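Local structure of virulence factor (Pectobacterium carotovorum, 2W3Y) at residues A[9-14]-A[96-101]; A[187-191]-A[225-231]. The protein is a virulence factor of a Drosophila pathogen, an S-palmitoylated protein with a fold of its own that binds to lipid vesicles. One frame throughout, in Å; residues are numbered along the deposited sequence.

Contact 1 of 2, residues A[9-14]-A[96-101]; sequences DVDLYF and EVSNQL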
loop_
_atom_site.group_PDB
_atom_site.type_symbol
_atom_site.label_atom_id
_atom_site.label_comp_id
_atom_site.label_asym_id
_atom_site.label_seq_id
_atom_site.Cartn_x
_atom_site.Cartn_y
_atom_site.Cartn_z
ATOM N N ASP A 9 24.026 -1.338 3.810
ATOM C CA ASP A 9 23.573 -0.723 5.062
ATOM C C ASP A 9 22.098 -1.046 5.334
ATOM O O ASP A 9 21.670 -1.089 6.488
ATOM C CB ASP A 9 23.861 0.795 5.131
ATOM C CG ASP A 9 23.959 1.465 3.757
ATOM O OD1 ASP A 9 24.148 2.703 3.729
ATOM O OD2 ASP A 9 23.859 0.775 2.714
ATOM N N VAL A 10 21.336 -1.285 4.266
ATOM C CA VAL A 10 19.969 -1.795 4.385
ATOM C C VAL A 10 19.971 -3.244 4.875
ATOM O O VAL A 10 19.205 -3.593 5.782
ATOM C CB VAL A 10 19.212 -1.715 3.055
ATOM C CG1 VAL A 10 17.720 -1.580 3.306
ATOM C CG2 VAL A 10 19.715 -0.552 2.256
ATOM N N ASP A 11 20.832 -4.079 4.279
ATOM C CA ASP A 11 21.033 -5.461 4.745
ATOM C C ASP A 11 21.358 -5.548 6.244
ATOM O O ASP A 11 20.767 -6.363 6.965
ATOM C CB ASP A 11 22.091 -6.192 3.900
ATOM C CG ASP A 11 22.462 -7.578 4.471
ATOM O OD1 ASP A 11 21.562 -8.407 4.741
ATOM O OD2 ASP A 11 23.673 -7.835 4.659
ATOM N N LEU A 12 22.268 -4.696 6.715
ATOM C CA LEU A 12 22.649 -4.669 8.131
ATOM C C LEU A 12 21.494 -4.243 9.043
ATOM O O LEU A 12 21.327 -4.784 10.137
ATOM C CB LEU A 12 23.854 -3.744 8.350
ATOM C CG LEU A 12 25.145 -4.017 7.566
ATOM C CD1 LEU A 12 26.183 -2.922 7.810
ATOM C CD2 LEU A 12 25.711 -5.400 7.885
ATOM N N TYR A 13 20.709 -3.267 8.582
ATOM C CA TYR A 13 19.538 -2.776 9.313
ATOM C C TYR A 13 18.539 -3.911 9.556
ATOM O O TYR A 13 18.056 -4.119 10.680
ATOM C CB TYR A 13 18.876 -1.607 8.554
ATOM C CG TYR A 13 17.657 -1.064 9.270
ATOM C CD1 TYR A 13 17.794 -0.162 10.331
ATOM C CD2 TYR A 13 16.365 -1.472 8.901
ATOM C CE1 TYR A 13 16.681 0.324 11.015
ATOM C CE2 TYR A 13 15.249 -0.987 9.568
ATOM C CZ TYR A 13 15.415 -0.089 10.620
ATOM O OH TYR A 13 14.311 0.390 11.284
ATOM N N PHE A 14 18.261 -4.652 8.491
ATOM C CA PHE A 14 17.335 -5.776 8.537
ATOM C C PHE A 14 17.910 -6.992 9.267
ATOM O O PHE A 14 17.177 -7.676 9.989
ATOM C CB PHE A 14 16.858 -6.119 7.121
ATOM C CG PHE A 14 15.720 -5.250 6.651
ATOM C CD1 PHE A 14 15.938 -3.921 6.275
ATOM C CD2 PHE A 14 14.416 -5.754 6.609
ATOM C CE1 PHE A 14 14.871 -3.095 5.870
ATOM C CE2 PHE A 14 13.354 -4.950 6.191
ATOM C CZ PHE A 14 13.576 -3.618 5.819
ATOM N N GLU A 96 9.996 4.456 9.824
ATOM C CA GLU A 96 11.417 4.143 10.120
ATOM C C GLU A 96 11.971 3.050 9.187
ATOM O O GLU A 96 13.086 3.165 8.661
ATOM C CB GLU A 96 11.572 3.734 11.597
ATOM C CG GLU A 96 13.000 3.298 12.060
ATOM C CD GLU A 96 13.942 4.466 12.373
ATOM O OE1 GLU A 96 13.583 5.642 12.086
ATOM O OE2 GLU A 96 15.045 4.205 12.917
ATOM N N VAL A 97 11.169 2.013 8.960
ATOM C CA VAL A 97 11.579 0.855 8.148
ATOM C C VAL A 97 11.606 1.209 6.650
ATOM O O VAL A 97 12.547 0.833 5.932
ATOM C CB VAL A 97 10.685 -0.388 8.457
ATOM C CG1 VAL A 97 10.874 -1.499 7.422
ATOM C CG2 VAL A 97 10.955 -0.930 9.894
ATOM N N SER A 98 10.585 1.943 6.181
ATOM C CA SER A 98 10.560 2.442 4.805
ATOM C C SER A 98 11.714 3.415 4.468
ATOM O O SER A 98 12.233 3.389 3.363
ATOM C CB SER A 98 9.198 3.092 4.487
ATOM O OG SER A 98 8.129 2.186 4.743
ATOM N N ASN A 99 12.102 4.269 5.416
ATOM C CA ASN A 99 13.241 5.188 5.237
ATOM C C ASN A 99 14.586 4.457 5.065
ATOM O O ASN A 99 15.587 5.066 4.716
ATOM C CB ASN A 99 13.340 6.170 6.413
ATOM C CG ASN A 99 12.298 7.289 6.344
ATOM O OD1 ASN A 99 11.782 7.630 5.272
ATOM N ND2 ASN A 99 12.009 7.882 7.495
ATOM N N GLN A 100 14.589 3.152 5.310
ATOM C CA GLN A 100 15.755 2.314 5.070
ATOM C C GLN A 100 15.708 1.687 3.678
ATOM O O GLN A 100 16.735 1.640 2.985
ATOM C CB GLN A 100 15.890 1.250 6.157
ATOM C CG GLN A 100 16.165 1.812 7.542
ATOM C CD GLN A 100 17.447 2.639 7.612
ATOM O OE1 GLN A 100 17.414 3.816 7.967
ATOM N NE2 GLN A 100 18.579 2.023 7.274
ATOM N N LEU A 101 14.512 1.257 3.255
ATOM C CA LEU A 101 14.287 0.662 1.927
ATOM C C LEU A 101 14.420 1.647 0.762
ATOM O O LEU A 101 14.996 1.313 -0.280
ATOM C CB LEU A 101 12.884 -0.012 1.851
ATOM C CG LEU A 101 12.643 -1.246 2.725
ATOM C CD1 LEU A 101 11.171 -1.689 2.724
ATOM C CD2 LEU A 101 13.573 -2.417 2.364
#
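Tyr13 lays one face of its ring on the bent side chain of Gln100, and CG of Gln100 sits squarely over the ring centre, 3.4 Å from the centroid and 6° off the normal, a CH-pi contact. The glutamine chain turns sharply at chi2, which carries its amide back over the CG and CD1 side of the ring, the two planes 34° apart. At the far end the hydroxyl reaches helix 91-105: Tyr13 OH comes within 3.3 Å of CG of Glu96, while CG2 of Val97 lies at the ring's edge. Next along the interface, the end of the Phe14 ring fills the notch between two aliphatic side chains, with Phe14 CZ 3.8 Å from CG1 of Val97 and 3.7 Å from CD2 of Leu101. The third bump is Val10, whose CG1 rests on the backbone of the opposing helix, 3.4 Å from O of Gln100. No hydrogen bond crosses between these two helices, packed antiparallel with axes approaching to 10.1 Å at 151°; van der Waals packing and the CH-pi contact hold them. Around it, Phe14 packs on Val73 and Ala77 of helix 57-81 and edge-to-face with Phe246 of helix 237-250, while Leu101 reaches on to Phe191 of strand 185-198.

Contact 2 of 2, residues A[187-191]-A[225-231]; sequences YKPRF and GGTFRIE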
loop_
_atom_site.group_PDB
_atom_site.type_symbol
_atom_site.label_atom_id
_atom_site.label_comp_id
_atom_site.label_asym_id
_atom_site.label_seq_id
_atom_site.Cartn_x
_atom_site.Cartn_y
_atom_site.Cartn_z
ATOM N N TYR A 187 5.580 2.876 -17.727
ATOM C CA TYR A 187 5.286 2.128 -16.513
ATOM C C TYR A 187 6.026 2.738 -15.311
ATOM O O TYR A 187 7.264 2.812 -15.298
ATOM C CB TYR A 187 5.578 0.628 -16.718
ATOM C CG TYR A 187 5.514 -0.221 -15.470
ATOM C CD1 TYR A 187 4.410 -0.170 -14.603
ATOM C CD2 TYR A 187 6.565 -1.086 -15.155
ATOM C CE1 TYR A 187 4.369 -0.961 -13.455
ATOM C CE2 TYR A 187 6.530 -1.876 -14.024
ATOM C CZ TYR A 187 5.433 -1.813 -13.174
ATOM O OH TYR A 187 5.403 -2.606 -12.046
ATOM N N LYS A 188 5.254 3.212 -14.322
ATOM C CA LYS A 188 5.816 3.685 -13.056
ATOM C C LYS A 188 5.328 2.816 -11.891
ATOM O O LYS A 188 4.147 2.861 -11.542
ATOM C CB LYS A 188 5.461 5.164 -12.815
ATOM C CG LYS A 188 6.151 5.801 -11.597
ATOM C CD LYS A 188 5.538 7.164 -11.212
ATOM C CE LYS A 188 5.780 8.238 -12.276
ATOM N NZ LYS A 188 7.235 8.465 -12.569
ATOM N N PRO A 189 6.220 1.974 -11.322
ATOM C CA PRO A 189 5.840 1.267 -10.103
ATOM C C PRO A 189 6.191 2.038 -8.823
ATOM O O PRO A 189 7.349 2.434 -8.639
ATOM C CB PRO A 189 6.640 -0.031 -10.187
ATOM C CG PRO A 189 7.874 0.319 -10.995
ATOM C CD PRO A 189 7.559 1.569 -11.806
ATOM N N ARG A 190 5.200 2.237 -7.950
ATOM C CA ARG A 190 5.420 2.952 -6.661
ATOM C C ARG A 190 5.118 2.083 -5.428
ATOM O O ARG A 190 4.136 1.318 -5.431
ATOM C CB ARG A 190 4.549 4.212 -6.589
ATOM C CG ARG A 190 4.867 5.304 -7.595
ATOM C CD ARG A 190 3.842 6.467 -7.494
ATOM N NE ARG A 190 2.588 6.214 -8.234
ATOM C CZ ARG A 190 1.405 6.780 -7.956
ATOM N NH1 ARG A 190 1.296 7.643 -6.948
ATOM N NH2 ARG A 190 0.319 6.485 -8.683
ATOM N N PHE A 191 5.963 2.230 -4.394
ATOM C CA PHE A 191 5.828 1.624 -3.077
ATOM C C PHE A 191 5.359 2.739 -2.121
ATOM O O PHE A 191 6.013 3.782 -2.011
ATOM C CB PHE A 191 7.195 1.058 -2.648
ATOM C CG PHE A 191 7.271 0.561 -1.219
ATOM C CD1 PHE A 191 6.977 -0.758 -0.898
ATOM C CD2 PHE A 191 7.709 1.409 -0.192
ATOM C CE1 PHE A 191 7.090 -1.215 0.435
ATOM C CE2 PHE A 191 7.815 0.966 1.123
ATOM C CZ PHE A 191 7.507 -0.340 1.442
ATOM N N GLY A 225 7.029 6.843 0.759
ATOM C CA GLY A 225 7.060 6.043 -0.455
ATOM C C GLY A 225 8.105 6.458 -1.465
ATOM O O GLY A 225 8.835 7.432 -1.269
ATOM N N GLY A 226 8.171 5.706 -2.560
ATOM C CA GLY A 226 9.080 6.026 -3.643
ATOM C C GLY A 226 8.730 5.254 -4.888
ATOM O O GLY A 226 7.841 4.406 -4.873
ATOM N N THR A 227 9.440 5.566 -5.963
ATOM C CA THR A 227 9.286 4.904 -7.257
ATOM C C THR A 227 10.389 3.852 -7.371
ATOM O O THR A 227 11.553 4.156 -7.124
ATOM C CB THR A 227 9.437 5.934 -8.391
ATOM O OG1 THR A 227 8.451 6.969 -8.242
ATOM C CG2 THR A 227 9.289 5.291 -9.782
ATOM N N PHE A 228 10.031 2.617 -7.734
ATOM C CA PHE A 228 11.042 1.577 -7.911
ATOM C C PHE A 228 11.881 1.763 -9.176
ATOM O O PHE A 228 11.377 2.170 -10.211
ATOM C CB PHE A 228 10.435 0.167 -7.887
ATOM C CG PHE A 228 11.466 -0.934 -7.964
ATOM C CD1 PHE A 228 12.350 -1.149 -6.913
ATOM C CD2 PHE A 228 11.555 -1.751 -9.093
ATOM C CE1 PHE A 228 13.305 -2.154 -6.979
ATOM C CE2 PHE A 228 12.502 -2.763 -9.160
ATOM C CZ PHE A 228 13.374 -2.966 -8.115
ATOM N N ARG A 229 13.169 1.441 -9.057
ATOM C CA ARG A 229 14.126 1.526 -10.156
ATOM C C ARG A 229 13.965 0.328 -11.089
ATOM O O ARG A 229 14.863 -0.516 -11.199
ATOM C CB ARG A 229 15.551 1.580 -9.599
ATOM C CG ARG A 229 15.851 2.797 -8.760
ATOM C CD ARG A 229 17.342 3.047 -8.703
ATOM N NE ARG A 229 17.933 2.621 -7.447
ATOM C CZ ARG A 229 19.225 2.362 -7.272
ATOM N NH1 ARG A 229 20.080 2.448 -8.278
ATOM N NH2 ARG A 229 19.654 1.990 -6.080
ATOM N N ILE A 230 12.820 0.261 -11.763
ATOM C CA ILE A 230 12.485 -0.889 -12.623
ATOM C C ILE A 230 13.385 -0.993 -13.872
ATOM O O ILE A 230 13.702 -2.102 -14.332
ATOM C CB ILE A 230 10.963 -0.892 -13.001
ATOM C CG1 ILE A 230 10.530 -2.233 -13.600
ATOM C CG2 ILE A 230 10.600 0.290 -13.906
ATOM C CD1 ILE A 230 10.490 -3.393 -12.608
ATOM N N GLU A 231 13.791 0.167 -14.385
ATOM C CA GLU A 231 14.676 0.294 -15.553
ATOM C C GLU A 231 16.055 -0.306 -15.281
ATOM O O GLU A 231 16.557 -1.092 -16.092
ATOM C CB GLU A 231 14.827 1.762 -15.964
ATOM C CG GLU A 231 13.521 2.471 -16.368
ATOM C CD GLU A 231 12.682 2.966 -15.176
ATOM O OE1 GLU A 231 11.518 3.356 -15.420
ATOM O OE2 GLU A 231 13.169 2.955 -14.011
HETATM O O HOH W 1 9.545 4.511 -13.708
HETATM O O HOH W 2 9.624 1.862 -16.684
HETATM O O HOH W 3 8.576 9.054 -10.055
#
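With CG1 of Ile230 anti to the backbone N (chi1 -166°), the branch extends to CE2 of Tyr187, 4.0 Å away, while CG2 is left to pack on the ring of Pro189. Tyr187 meets it with its own CG also anti to N (chi1 171°). The motif is an antiparallel strand pair inside the large mixed sheet, running on through a turn into a helix: strand 214-228 ends at Phe228, Arg229 is the centre of an inverse gamma turn and the N-cap, and helix 230-235 follows.

Phe191 and Gly226 form a hydrogen-bonded pair through Phe191 N to Gly226 O and Gly226 N to Phe191 O, both 2.9 Å. Arg190 and Thr227 are the adjoining non-hydrogen-bonded pair, and Phe228 N closes the next link to Pro189 O at 2.8 Å. Pro189 has no N-H to give; its CG packs against both CB of Phe228 and CB of Ile230, and its CD lies over one face of the Tyr187 ring. On the face carrying Arg190 and Thr227, the arginine leads away to a salt bridge with Asp176 of strand 166-179. The face carrying Phe191 turns to helix 91-105, where its ring packs on Ile102.

Water joins the polar margins. One molecule donates to both Tyr187 O and Glu231 OE1. CG2 of Thr227 meets CG of Lys188 at 3.7 Å, while OG1 shares another water with the lysine, 2.9 Å from Lys188 NZ and 2.8 Å from Thr227 OG1.

Contact 1 joins two helices and contact 2 two neighbouring strands and the start of a helix, their centres about 17 Å apart, yet they meet directly through Phe191. CE2 of Phe191 is 3.8 Å from OG of Ser98, and CZ of Phe191 is 4.1 Å from CD1 of Leu101. Helix 91-105 is therefore a middle layer, with helix 9-18 on one flank and the sheet on another; Leu101 touches both, one methyl serving each. In sequence, both segments of contact 1 precede those of contact 2. The side chain of Arg190 in contact 2 is about 10 Å from the bound palmitic acid, too far for direct contact.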